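Local coordinates for prohead core protein protease (Enterobacteria phage T4, PDB 5JBL), which is a pentameric serine protease of the phage prohead core that, once activated by its own cleavage, digests many prohead proteins and so makes room for the genome, at residues C[56-61]-C[118-123]; C[133-138]-C[144-149]; C[76-81]-C[125-130]; C[90-93]-C[97-100]. The protein carries 3 engineered substitutions. All coordinates share one frame; numbering follows the deposited sequence.

Interaction 1: C[56-61]-C[118-123]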
loop_
_atom_site.group_PDB
_atom_site.type_symbol
_atom_site.label_atom_id
_atom_site.label_comp_id
_atom_site.label_asym_id
_atom_site.label_seq_id
_atom_site.Cartn_x
_atom_site.Cartn_y
_atom_site.Cartn_z
ATOM N N GLY C 56 12.019 -15.631 -16.437
ATOM C CA GLY C 56 11.503 -15.698 -15.086
ATOM C C GLY C 56 12.648 -15.719 -14.104
ATOM O O GLY C 56 13.794 -16.014 -14.457
ATOM N N LEU C 57 12.320 -15.403 -12.861
ATOM C CA LEU C 57 13.248 -15.484 -11.747
ATOM C C LEU C 57 12.856 -16.694 -10.924
ATOM O O LEU C 57 11.707 -16.786 -10.473
ATOM C CB LEU C 57 13.181 -14.212 -10.911
ATOM C CG LEU C 57 14.000 -14.184 -9.629
ATOM C CD1 LEU C 57 15.476 -14.352 -9.918
ATOM C CD2 LEU C 57 13.734 -12.840 -8.961
ATOM N N TYR C 58 13.798 -17.616 -10.719
ATOM C CA TYR C 58 13.500 -18.879 -10.053
ATOM C C TYR C 58 14.346 -19.086 -8.811
ATOM O O TYR C 58 15.536 -18.768 -8.798
ATOM C CB TYR C 58 13.715 -20.058 -11.003
ATOM C CG TYR C 58 12.621 -20.159 -12.014
ATOM C CD1 TYR C 58 11.522 -20.961 -11.765
ATOM C CD2 TYR C 58 12.654 -19.417 -13.189
ATOM C CE1 TYR C 58 10.499 -21.056 -12.658
ATOM C CE2 TYR C 58 11.616 -19.507 -14.105
ATOM C CZ TYR C 58 10.537 -20.335 -13.817
ATOM O OH TYR C 58 9.480 -20.459 -14.683
ATOM N N ILE C 59 13.724 -19.649 -7.775
ATOM C CA ILE C 59 14.421 -20.144 -6.597
ATOM C C ILE C 59 14.366 -21.666 -6.653
ATOM O O ILE C 59 13.274 -22.241 -6.774
ATOM C CB ILE C 59 13.786 -19.597 -5.310
ATOM C CG1 ILE C 59 13.830 -18.064 -5.336
ATOM C CG2 ILE C 59 14.509 -20.159 -4.088
ATOM C CD1 ILE C 59 12.959 -17.406 -4.294
ATOM N N GLU C 60 15.533 -22.319 -6.588
ATOM C CA GLU C 60 15.586 -23.776 -6.695
ATOM C C GLU C 60 16.547 -24.357 -5.663
ATOM O O GLU C 60 17.685 -23.889 -5.525
ATOM C CB GLU C 60 16.003 -24.210 -8.110
ATOM C CG GLU C 60 15.878 -25.707 -8.360
ATOM C CD GLU C 60 16.333 -26.120 -9.758
ATOM O OE1 GLU C 60 17.230 -26.989 -9.853
ATOM O OE2 GLU C 60 15.802 -25.584 -10.760
ATOM N N GLY C 61 16.090 -25.383 -4.956
ATOM C CA GLY C 61 16.972 -26.097 -4.039
ATOM C C GLY C 61 16.154 -26.833 -2.992
ATOM O O GLY C 61 14.990 -27.171 -3.218
ATOM N N ILE C 118 5.336 -19.091 -6.731
ATOM C CA ILE C 118 4.525 -20.259 -7.025
ATOM C C ILE C 118 5.459 -21.436 -7.271
ATOM O O ILE C 118 6.426 -21.326 -8.030
ATOM C CB ILE C 118 3.572 -20.013 -8.213
ATOM C CG1 ILE C 118 2.697 -21.251 -8.446
ATOM C CG2 ILE C 118 4.344 -19.595 -9.492
ATOM C CD1 ILE C 118 1.515 -21.015 -9.373
ATOM N N ILE C 119 5.181 -22.557 -6.611
ATOM C CA ILE C 119 5.989 -23.762 -6.762
ATOM C C ILE C 119 5.576 -24.481 -8.038
ATOM O O ILE C 119 4.401 -24.817 -8.218
ATOM C CB ILE C 119 5.839 -24.681 -5.535
ATOM C CG1 ILE C 119 6.451 -24.002 -4.307
ATOM C CG2 ILE C 119 6.459 -26.077 -5.817
ATOM C CD1 ILE C 119 6.370 -24.817 -3.015
ATOM N N GLU C 120 6.550 -24.736 -8.929
ATOM C CA GLU C 120 6.291 -25.417 -10.193
ATOM C C GLU C 120 6.595 -26.906 -10.152
ATOM O O GLU C 120 6.035 -27.655 -10.958
ATOM C CB GLU C 120 7.125 -24.803 -11.331
ATOM C CG GLU C 120 6.959 -23.313 -11.441
ATOM C CD GLU C 120 7.465 -22.772 -12.765
ATOM O OE1 GLU C 120 8.385 -23.378 -13.355
ATOM O OE2 GLU C 120 6.932 -21.739 -13.210
ATOM N N ASP C 121 7.464 -27.350 -9.254
ATOM C CA ASP C 121 7.843 -28.759 -9.240
ATOM C C ASP C 121 8.530 -29.048 -7.922
ATOM O O ASP C 121 9.157 -28.166 -7.323
ATOM C CB ASP C 121 8.768 -29.112 -10.415
ATOM C CG ASP C 121 8.753 -30.605 -10.755
ATOM O OD1 ASP C 121 9.355 -30.991 -11.781
ATOM O OD2 ASP C 121 8.146 -31.395 -9.999
ATOM N N MET C 122 8.371 -30.272 -7.455
ATOM C CA MET C 122 9.053 -30.738 -6.253
ATOM C C MET C 122 9.500 -32.160 -6.511
ATOM O O MET C 122 8.836 -32.893 -7.240
ATOM C CB MET C 122 8.175 -30.689 -4.986
ATOM C CG MET C 122 7.808 -29.283 -4.543
ATOM S SD MET C 122 6.692 -29.225 -3.129
ATOM C CE MET C 122 7.803 -29.603 -1.794
ATOM N N TRP C 123 10.640 -32.537 -5.938
ATOM C CA TRP C 123 11.131 -33.895 -6.133
ATOM C C TRP C 123 12.025 -34.261 -4.959
ATOM O O TRP C 123 12.474 -33.392 -4.208
ATOM C CB TRP C 123 11.864 -34.036 -7.478
ATOM C CG TRP C 123 13.099 -33.170 -7.639
ATOM C CD1 TRP C 123 14.396 -33.553 -7.449
ATOM C CD2 TRP C 123 13.146 -31.794 -8.053
ATOM N NE1 TRP C 123 15.243 -32.500 -7.700
ATOM C CE2 TRP C 123 14.504 -31.409 -8.070
ATOM C CE3 TRP C 123 12.175 -30.853 -8.404
ATOM C CZ2 TRP C 123 14.915 -30.125 -8.425
ATOM C CZ3 TRP C 123 12.580 -29.569 -8.742
ATOM C CH2 TRP C 123 13.939 -29.216 -8.748
#
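Tyr58 and Glu120 meet across the width of an intervening strand, 128-135, which lies between the two segments and keeps their backbones apart; even the nearest CA atoms, of Glu60 and Asp121, are 9.6 Å from each other. The close part is polar. Tyr58 OH donates to Glu120 OE2 at 3.2 Å, reaching it from the syn side but 33° out of the carboxylate plane, while Glu120 OE1 lies by the ring edge, 3.2 Å from Tyr58 CE1. Ring and carboxylate planes are turned 71° apart. Both groups also hold arginines of the middle strand: Tyr58 OH bonds Arg134, and Glu120 OE1 forms a salt bridge with Arg132, which probably keeps the carboxylate ionised. The other end, round Glu60 and Trp123, is looser and only partly buried. There Glu60 CG lies 4.0 Å from Trp123 CH2, at the indole edge, an apolar touch with no hydrogen bond across it, the Glu60 carboxylate steeply inclined to the ring. Side chains of two non-neighbouring strands thus meet across the middle strand of an antiparallel sheet, and the outer strand 115-125 carries a classic beta bulge, in which Glu120 and Asp121 both face Arg132.

Interaction 2: C[133-138]-C[144-149]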
loop_
_atom_site.group_PDB
_atom_site.type_symbol
_atom_site.label_atom_id
_atom_site.label_comp_id
_atom_site.label_asym_id
_atom_site.label_seq_id
_atom_site.Cartn_x
_atom_site.Cartn_y
_atom_site.Cartn_z
ATOM N N ALA C 133 10.711 -22.855 -7.579
ATOM C CA ALA C 133 9.668 -21.869 -7.379
ATOM C C ALA C 133 9.923 -20.655 -8.261
ATOM O O ALA C 133 11.045 -20.161 -8.346
ATOM C CB ALA C 133 9.581 -21.422 -5.915
ATOM N N ARG C 134 8.874 -20.175 -8.909
ATOM C CA ARG C 134 8.950 -18.965 -9.716
ATOM C C ARG C 134 8.499 -17.771 -8.883
ATOM O O ARG C 134 7.478 -17.841 -8.187
ATOM C CB ARG C 134 8.078 -19.114 -10.964
ATOM C CG ARG C 134 8.112 -17.921 -11.886
ATOM C CD ARG C 134 7.152 -18.092 -13.049
ATOM N NE ARG C 134 7.207 -16.920 -13.915
ATOM C CZ ARG C 134 7.880 -16.846 -15.061
ATOM N NH1 ARG C 134 8.552 -17.899 -15.516
ATOM N NH2 ARG C 134 7.875 -15.705 -15.757
ATOM N N VAL C 135 9.270 -16.688 -8.926
ATOM C CA VAL C 135 8.895 -15.457 -8.236
ATOM C C VAL C 135 7.851 -14.726 -9.073
ATOM O O VAL C 135 7.989 -14.615 -10.298
ATOM C CB VAL C 135 10.131 -14.579 -7.980
ATOM C CG1 VAL C 135 9.729 -13.245 -7.344
ATOM C CG2 VAL C 135 11.096 -15.307 -7.086
ATOM N N ILE C 136 6.772 -14.285 -8.434
ATOM C CA ILE C 136 5.700 -13.586 -9.143
ATOM C C ILE C 136 6.148 -12.151 -9.412
ATOM O O ILE C 136 6.490 -11.422 -8.486
ATOM C CB ILE C 136 4.399 -13.615 -8.333
ATOM C CG1 ILE C 136 3.988 -15.072 -8.098
ATOM C CG2 ILE C 136 3.305 -12.802 -9.054
ATOM C CD1 ILE C 136 2.889 -15.274 -7.076
ATOM N N GLU C 137 6.205 -11.756 -10.678
ATOM C CA GLU C 137 6.625 -10.398 -10.997
ATOM C C GLU C 137 5.518 -9.644 -11.718
ATOM O O GLU C 137 4.672 -10.249 -12.386
ATOM C CB GLU C 137 7.888 -10.397 -11.845
ATOM C CG GLU C 137 9.109 -10.910 -11.083
ATOM C CD GLU C 137 10.383 -10.595 -11.825
ATOM O OE1 GLU C 137 10.785 -9.403 -11.800
ATOM O OE2 GLU C 137 10.948 -11.509 -12.470
ATOM N N GLY C 138 5.552 -8.315 -11.597
ATOM C CA GLY C 138 4.567 -7.445 -12.211
ATOM C C GLY C 138 3.347 -7.157 -11.365
ATOM O O GLY C 138 2.383 -6.572 -11.870
ATOM N N ASP C 144 6.974 -8.528 -6.599
ATOM C CA ASP C 144 7.956 -7.533 -7.025
ATOM C C ASP C 144 8.902 -7.169 -5.900
ATOM O O ASP C 144 10.072 -6.875 -6.157
ATOM C CB ASP C 144 7.253 -6.267 -7.529
ATOM C CG ASP C 144 6.819 -6.373 -8.974
ATOM O OD1 ASP C 144 7.384 -7.227 -9.717
ATOM O OD2 ASP C 144 5.931 -5.577 -9.379
ATOM N N LYS C 145 8.418 -7.167 -4.654
ATOM C CA LYS C 145 9.301 -6.886 -3.528
ATOM C C LYS C 145 10.346 -7.980 -3.390
ATOM O O LYS C 145 11.539 -7.696 -3.212
ATOM C CB LYS C 145 8.488 -6.753 -2.235
ATOM C CG LYS C 145 9.307 -6.451 -0.974
ATOM C CD LYS C 145 9.872 -5.062 -1.020
ATOM C CE LYS C 145 10.717 -4.731 0.187
ATOM N NZ LYS C 145 11.986 -4.146 -0.321
ATOM N N LEU C 146 9.910 -9.242 -3.430
ATOM C CA LEU C 146 10.854 -10.356 -3.380
ATOM C C LEU C 146 11.848 -10.281 -4.536
ATOM O O LEU C 146 13.063 -10.405 -4.336
ATOM C CB LEU C 146 10.091 -11.677 -3.403
ATOM C CG LEU C 146 10.911 -12.964 -3.521
ATOM C CD1 LEU C 146 11.924 -13.104 -2.378
ATOM C CD2 LEU C 146 9.932 -14.116 -3.509
ATOM N N ALA C 147 11.357 -10.045 -5.758
ATOM C CA ALA C 147 12.258 -9.983 -6.911
ATOM C C ALA C 147 13.286 -8.873 -6.753
ATOM O O ALA C 147 14.473 -9.055 -7.058
ATOM C CB ALA C 147 11.446 -9.776 -8.206
ATOM N N ALA C 148 12.856 -7.705 -6.271
ATOM C CA ALA C 148 13.795 -6.602 -6.139
ATOM C C ALA C 148 14.807 -6.854 -5.029
ATOM O O ALA C 148 15.978 -6.474 -5.161
ATOM C CB ALA C 148 13.040 -5.295 -5.896
ATOM N N ASN C 149 14.367 -7.438 -3.906
ATOM C CA ASN C 149 15.314 -7.819 -2.862
ATOM C C ASN C 149 16.369 -8.761 -3.423
ATOM O O ASN C 149 17.569 -8.606 -3.167
ATOM C CB ASN C 149 14.600 -8.520 -1.697
ATOM C CG ASN C 149 13.779 -7.589 -0.811
ATOM O OD1 ASN C 149 13.606 -6.399 -1.084
ATOM N ND2 ASN C 149 13.257 -8.156 0.285
HETATM O O HOH W 1 9.657 -6.985 -11.054
#
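Val135 and Leu146 pack at an oblique angle where the end of strand 128-135 passes against helix 142-151, a beta-loop-alpha connection that lies largely within the region responsible for homomultimerization. Both methyls of Val135 face the helix, and Leu146 CD2 lies 3.9 Å from Val135 CG1 and equally far from CG2, so the leucine branch sits against the fork of the valine. With its CG anti to the backbone N (chi1 173°), Leu146 leans its branch toward the strand. CG1 of Val135 also covers the next helical residue, 4.0 Å from Ala147 CB. That methyl is shared: Glu137 comes alongside it from the following loop, with Glu137 OE1 3.7 Å from Ala147 CB, and ends in a salt bridge to Arg151 one turn further on.

The helix also turns outward. Lys145 points away from the strand and spans one turn to Asn149 OD1, which it meets in the carbonyl plane on a lone pair, while its NZ forms a salt bridge with Asp139 of a neighbouring subunit. The segment thus packs inward through Leu146 and Ala147 and joins the pentamer through Lys145.

At the start of the helix the loop is tied down by Asp144, whose OD2 accepts from the backbone N of His140. Glu137 and Asp144 approach as like charges, and a water bridges them, within hydrogen-bonding distance of both Asp144 OD1 and Glu137 OE1. The same Asp144 OD1 receives Gly138 N at 2.8 Å, a nearly straight bond (166°) arriving on the syn side, 34° out of the carboxylate plane.

Interaction 3: C[76-81]-C[125-130]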
loop_
_atom_site.group_PDB
_atom_site.type_symbol
_atom_site.label_atom_id
_atom_site.label_comp_id
_atom_site.label_asym_id
_atom_site.label_seq_id
_atom_site.Cartn_x
_atom_site.Cartn_y
_atom_site.Cartn_z
ATOM N N TYR C 76 10.981 -34.673 10.916
ATOM C CA TYR C 76 9.912 -35.208 10.087
ATOM C C TYR C 76 10.305 -36.598 9.602
ATOM O O TYR C 76 11.227 -36.712 8.786
ATOM C CB TYR C 76 9.640 -34.286 8.896
ATOM C CG TYR C 76 8.925 -33.009 9.259
ATOM C CD1 TYR C 76 9.569 -32.006 9.974
ATOM C CD2 TYR C 76 7.603 -32.810 8.892
ATOM C CE1 TYR C 76 8.908 -30.840 10.324
ATOM C CE2 TYR C 76 6.942 -31.661 9.227
ATOM C CZ TYR C 76 7.593 -30.678 9.933
ATOM O OH TYR C 76 6.892 -29.544 10.254
ATOM N N PRO C 77 9.665 -37.671 10.065
ATOM C CA PRO C 77 10.012 -39.010 9.557
ATOM C C PRO C 77 9.752 -39.121 8.060
ATOM O O PRO C 77 8.818 -38.513 7.527
ATOM C CB PRO C 77 9.099 -39.946 10.364
ATOM C CG PRO C 77 8.794 -39.173 11.640
ATOM C CD PRO C 77 8.705 -37.728 11.183
ATOM N N LYS C 78 10.585 -39.921 7.375
ATOM C CA LYS C 78 10.565 -39.897 5.911
ATOM C C LYS C 78 9.220 -40.350 5.349
ATOM O O LYS C 78 8.694 -39.738 4.409
ATOM C CB LYS C 78 11.685 -40.754 5.326
ATOM C CG LYS C 78 11.762 -40.562 3.811
ATOM C CD LYS C 78 13.035 -41.078 3.184
ATOM C CE LYS C 78 13.127 -40.639 1.730
ATOM N NZ LYS C 78 14.179 -41.394 0.999
ATOM N N ARG C 79 8.653 -41.420 5.905
ATOM C CA ARG C 79 7.378 -41.929 5.408
ATOM C C ARG C 79 6.274 -40.884 5.549
ATOM O O ARG C 79 5.410 -40.749 4.671
ATOM C CB ARG C 79 7.026 -43.219 6.155
ATOM C CG ARG C 79 5.802 -43.980 5.673
ATOM C CD ARG C 79 5.710 -45.335 6.390
ATOM N NE ARG C 79 4.368 -45.911 6.331
ATOM C CZ ARG C 79 4.014 -47.050 6.920
ATOM N NH1 ARG C 79 4.902 -47.748 7.618
ATOM N NH2 ARG C 79 2.767 -47.492 6.813
ATOM N N ILE C 80 6.303 -40.118 6.640
ATOM C CA ILE C 80 5.258 -39.126 6.880
ATOM C C ILE C 80 5.396 -37.949 5.928
ATOM O O ILE C 80 4.399 -37.454 5.383
ATOM C CB ILE C 80 5.302 -38.680 8.354
ATOM C CG1 ILE C 80 4.903 -39.864 9.245
ATOM C CG2 ILE C 80 4.443 -37.434 8.583
ATOM C CD1 ILE C 80 5.083 -39.645 10.719
ATOM N N LEU C 81 6.627 -37.475 5.711
ATOM C CA LEU C 81 6.815 -36.354 4.794
ATOM C C LEU C 81 6.609 -36.776 3.347
ATOM O O LEU C 81 6.177 -35.957 2.524
ATOM C CB LEU C 81 8.204 -35.737 4.960
ATOM C CG LEU C 81 8.420 -34.353 4.349
ATOM C CD1 LEU C 81 7.445 -33.282 4.891
ATOM C CD2 LEU C 81 9.847 -33.931 4.532
ATOM N N LYS C 125 15.445 -36.120 -3.286
ATOM C CA LYS C 125 16.835 -36.511 -3.511
ATOM C C LYS C 125 17.352 -36.999 -2.159
ATOM O O LYS C 125 17.737 -36.191 -1.308
ATOM C CB LYS C 125 17.656 -35.350 -4.062
ATOM C CG LYS C 125 19.166 -35.552 -4.037
ATOM C CD LYS C 125 19.673 -36.221 -5.297
ATOM C CE LYS C 125 19.581 -35.285 -6.494
ATOM N NZ LYS C 125 20.149 -35.912 -7.716
ATOM N N GLY C 126 17.331 -38.313 -1.953
ATOM C CA GLY C 126 17.640 -38.843 -0.628
ATOM C C GLY C 126 16.564 -38.441 0.370
ATOM O O GLY C 126 15.364 -38.653 0.146
ATOM N N ASN C 127 16.986 -37.827 1.476
ATOM C CA ASN C 127 16.059 -37.383 2.508
ATOM C C ASN C 127 15.635 -35.933 2.339
ATOM O O ASN C 127 14.941 -35.401 3.216
ATOM C CB ASN C 127 16.683 -37.583 3.895
ATOM C CG ASN C 127 16.787 -39.051 4.275
ATOM O OD1 ASN C 127 15.942 -39.859 3.895
ATOM N ND2 ASN C 127 17.846 -39.409 4.995
ATOM N N ASP C 128 16.001 -35.296 1.228
ATOM C CA ASP C 128 15.718 -33.887 1.002
ATOM C C ASP C 128 14.671 -33.717 -0.086
ATOM O O ASP C 128 14.719 -34.399 -1.112
ATOM C CB ASP C 128 16.987 -33.132 0.612
ATOM C CG ASP C 128 17.982 -33.065 1.749
ATOM O OD1 ASP C 128 17.542 -33.044 2.920
ATOM O OD2 ASP C 128 19.197 -33.043 1.482
ATOM N N VAL C 129 13.752 -32.779 0.127
ATOM C CA VAL C 129 12.750 -32.425 -0.871
ATOM C C VAL C 129 13.287 -31.211 -1.615
ATOM O O VAL C 129 13.488 -30.151 -1.019
ATOM C CB VAL C 129 11.390 -32.133 -0.225
ATOM C CG1 VAL C 129 10.329 -31.963 -1.297
ATOM C CG2 VAL C 129 11.019 -33.248 0.741
ATOM N N TYR C 130 13.560 -31.361 -2.910
ATOM C CA TYR C 130 13.960 -30.225 -3.724
ATOM C C TYR C 130 12.744 -29.636 -4.423
ATOM O O TYR C 130 11.722 -30.297 -4.597
ATOM C CB TYR C 130 15.004 -30.638 -4.767
ATOM C CG TYR C 130 16.403 -30.747 -4.204
ATOM C CD1 TYR C 130 16.764 -31.820 -3.391
ATOM C CD2 TYR C 130 17.354 -29.761 -4.450
ATOM C CE1 TYR C 130 18.045 -31.923 -2.864
ATOM C CE2 TYR C 130 18.629 -29.849 -3.923
ATOM C CZ TYR C 130 18.970 -30.938 -3.133
ATOM O OH TYR C 130 20.238 -31.031 -2.610
HETATM O O HOH W 2 14.149 -40.518 -1.621
#
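Lys78, in the first turn of helix 78-93, stretches its side chain across to the hairpin turn that joins strands 115-125 and 128-135. From CB, which points toward the hairpin, the chain leaves with CG anti to the backbone N (chi1 -172°) and stays extended through every later torsion, so it spans the gap almost straight. The first atom to meet the turn is Lys78 CD, which passes 3.2 Å from Asn127 OD1, the two side chains crossing at about a right angle. Lys78 CE follows, 3.4 Å from Gly126 O and a little farther from Asn127 OD1. At the tip, Lys78 NZ donates to Gly126 O at 3.1 Å, but from above the peptide, 62° out of the carbonyl plane and so not on a lone pair. A water closes this link into a small triangle: it accepts from Lys78 NZ and donates to Gly126 O, each at 2.8 Å, so the carbonyl oxygen is gripped twice. Gly126 and Asn127 are the central residues of a type II' beta turn running from Lys125 to Asp128, with Gly126 taking the positive phi of its first corner.

Beside this polar bridge, Leu81 and Val129 reach toward each other tip to tip, with Leu81 CD2 4.0 Å from Val129 CG2. Leu64 of strand 53-65 and Trp124 of strand 115-125 pack against both, so the start of helix 78-93 lies over one end of the antiparallel sheet, with Lys78 running over Trp124 to the hairpin turn.

Interaction 4: C[90-93]-C[97-100]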
loop_
_atom_site.group_PDB
_atom_site.type_symbol
_atom_site.label_atom_id
_atom_site.label_comp_id
_atom_site.label_asym_id
_atom_site.label_seq_id
_atom_site.Cartn_x
_atom_site.Cartn_y
_atom_site.Cartn_z
ATOM N N ASN C 90 -0.148 -33.353 -5.541
ATOM C CA ASN C 90 -1.399 -33.625 -6.247
ATOM C C ASN C 90 -2.432 -32.524 -6.035
ATOM O O ASN C 90 -3.188 -32.191 -6.957
ATOM C CB ASN C 90 -1.968 -34.968 -5.810
ATOM C CG ASN C 90 -1.192 -36.131 -6.372
ATOM O OD1 ASN C 90 -0.578 -36.016 -7.435
ATOM N ND2 ASN C 90 -1.213 -37.259 -5.670
ATOM N N GLU C 91 -2.509 -31.981 -4.823
ATOM C CA GLU C 91 -3.555 -31.023 -4.501
ATOM C C GLU C 91 -3.201 -29.594 -4.903
ATOM O O GLU C 91 -4.098 -28.814 -5.236
ATOM C CB GLU C 91 -3.850 -31.082 -3.004
ATOM C CG GLU C 91 -4.616 -32.336 -2.590
ATOM C CD GLU C 91 -4.552 -32.600 -1.090
ATOM O OE1 GLU C 91 -4.532 -33.787 -0.695
ATOM O OE2 GLU C 91 -4.516 -31.626 -0.309
ATOM N N GLN C 92 -1.926 -29.223 -4.890
ATOM C CA GLN C 92 -1.586 -27.820 -5.110
ATOM C C GLN C 92 -0.617 -27.598 -6.260
ATOM O O GLN C 92 -0.849 -26.709 -7.094
ATOM C CB GLN C 92 -1.017 -27.210 -3.827
ATOM C CG GLN C 92 -2.028 -27.095 -2.697
ATOM C CD GLN C 92 -1.640 -26.029 -1.688
ATOM O OE1 GLN C 92 -1.144 -24.958 -2.060
ATOM N NE2 GLN C 92 -1.855 -26.317 -0.401
ATOM N N VAL C 93 0.472 -28.362 -6.337
ATOM C CA VAL C 93 1.482 -28.078 -7.358
ATOM C C VAL C 93 0.925 -28.346 -8.751
ATOM O O VAL C 93 0.927 -27.460 -9.615
ATOM C CB VAL C 93 2.760 -28.896 -7.098
ATOM C CG1 VAL C 93 3.796 -28.611 -8.190
ATOM C CG2 VAL C 93 3.321 -28.570 -5.705
ATOM N N GLN C 97 -1.861 -24.230 -7.909
ATOM C CA GLN C 97 -2.337 -23.491 -6.745
ATOM C C GLN C 97 -1.267 -23.318 -5.669
ATOM O O GLN C 97 -1.575 -22.789 -4.591
ATOM C CB GLN C 97 -3.562 -24.189 -6.123
ATOM C CG GLN C 97 -4.827 -24.287 -6.960
ATOM C CD GLN C 97 -5.670 -23.015 -6.945
ATOM O OE1 GLN C 97 -5.297 -22.004 -6.355
ATOM N NE2 GLN C 97 -6.845 -23.086 -7.554
ATOM N N ALA C 98 -0.026 -23.752 -5.909
ATOM C CA ALA C 98 0.977 -23.855 -4.841
ATOM C C ALA C 98 1.715 -22.532 -4.642
ATOM O O ALA C 98 2.927 -22.416 -4.806
ATOM C CB ALA C 98 1.942 -25.004 -5.131
ATOM N N LEU C 99 0.939 -21.524 -4.249
ATOM C CA LEU C 99 1.452 -20.200 -3.942
ATOM C C LEU C 99 2.169 -20.175 -2.595
ATOM O O LEU C 99 1.908 -20.980 -1.694
ATOM C CB LEU C 99 0.306 -19.183 -3.926
ATOM C CG LEU C 99 -0.509 -19.133 -5.217
ATOM C CD1 LEU C 99 -1.672 -18.140 -5.133
ATOM C CD2 LEU C 99 0.418 -18.772 -6.379
ATOM N N GLY C 100 3.088 -19.212 -2.459
ATOM C CA GLY C 100 3.686 -18.923 -1.177
ATOM C C GLY C 100 3.868 -17.427 -1.028
ATOM O O GLY C 100 3.767 -16.688 -1.996
HETATM O O HOH W 3 1.031 -23.580 -1.306
HETATM O O HOH W 4 1.718 -24.843 -8.730
#
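Gln92 lays its CB against the methyl of Ala98, 3.9 Å from CB to CB, as the chain leaves helix 78-93 and turns back toward strand 99-101. This is a tight helix-to-strand connection: the helix ends in a wider pi-type turn, and Ala98 is the centre of an inverse gamma turn that starts the return. Ala98 points its methyl at the helix, where Val93 CG2 lies 3.9 Å from Ala98 CB. Tyr88, further back in the helix, and Ile119 of strand 115-125 also pack on Val93 and Ala98, which places this small apolar cluster between helix and sheet.

The polar ends turn elsewhere. The amide of Gln92 extends beyond CG, and its NE2 donates to Thr183 O, while OE1 shares a water with Leu99 O. Gln97 bends at its second torsion (chi2 -81°), taking its amide away from the helix toward a neighbouring subunit, where OE1 accepts from Trp154 NE1 of that subunit. Its own carbonyl takes a second tryptophan of the same neighbour, Trp190, so a single loop residue meets the interface through both side chain and backbone. A further water, donating to Val93 O, spans the gap to Ala98 N only weakly.

The connection is closed through the backbone by a bond spanning five residues, in keeping with the pi-type turn: Gln97 N donates to Gln92 O at 2.8 Å, nearly straight (N-H...O 164°).

In the fold
One antiparallel sheet connects all four contacts. Interactions 1 and 2 meet through backbone pairs, Ile59 O to Ala133 N and Ile118 O to Arg134 N, both 2.8 Å, their centres about 12 Å apart. Interaction 3 sits at the hairpin end of strands 115-125 and 128-135, about 17 Å from interaction 1 between centres; interactions 2 and 3, about 27 Å apart between centres, lie on opposite sides of the chain's centre. Helix 78-93 starts in interaction 3 and ends in interaction 4, which joins interaction 1 where Ile119 N meets Ala98 O. The Leu146 side chain is about 12 Å from that of Ala159, an active-site position altered in this structure; the Leu81 side chain is about 8 Å from that of Glu28, at an inferred autolysis site.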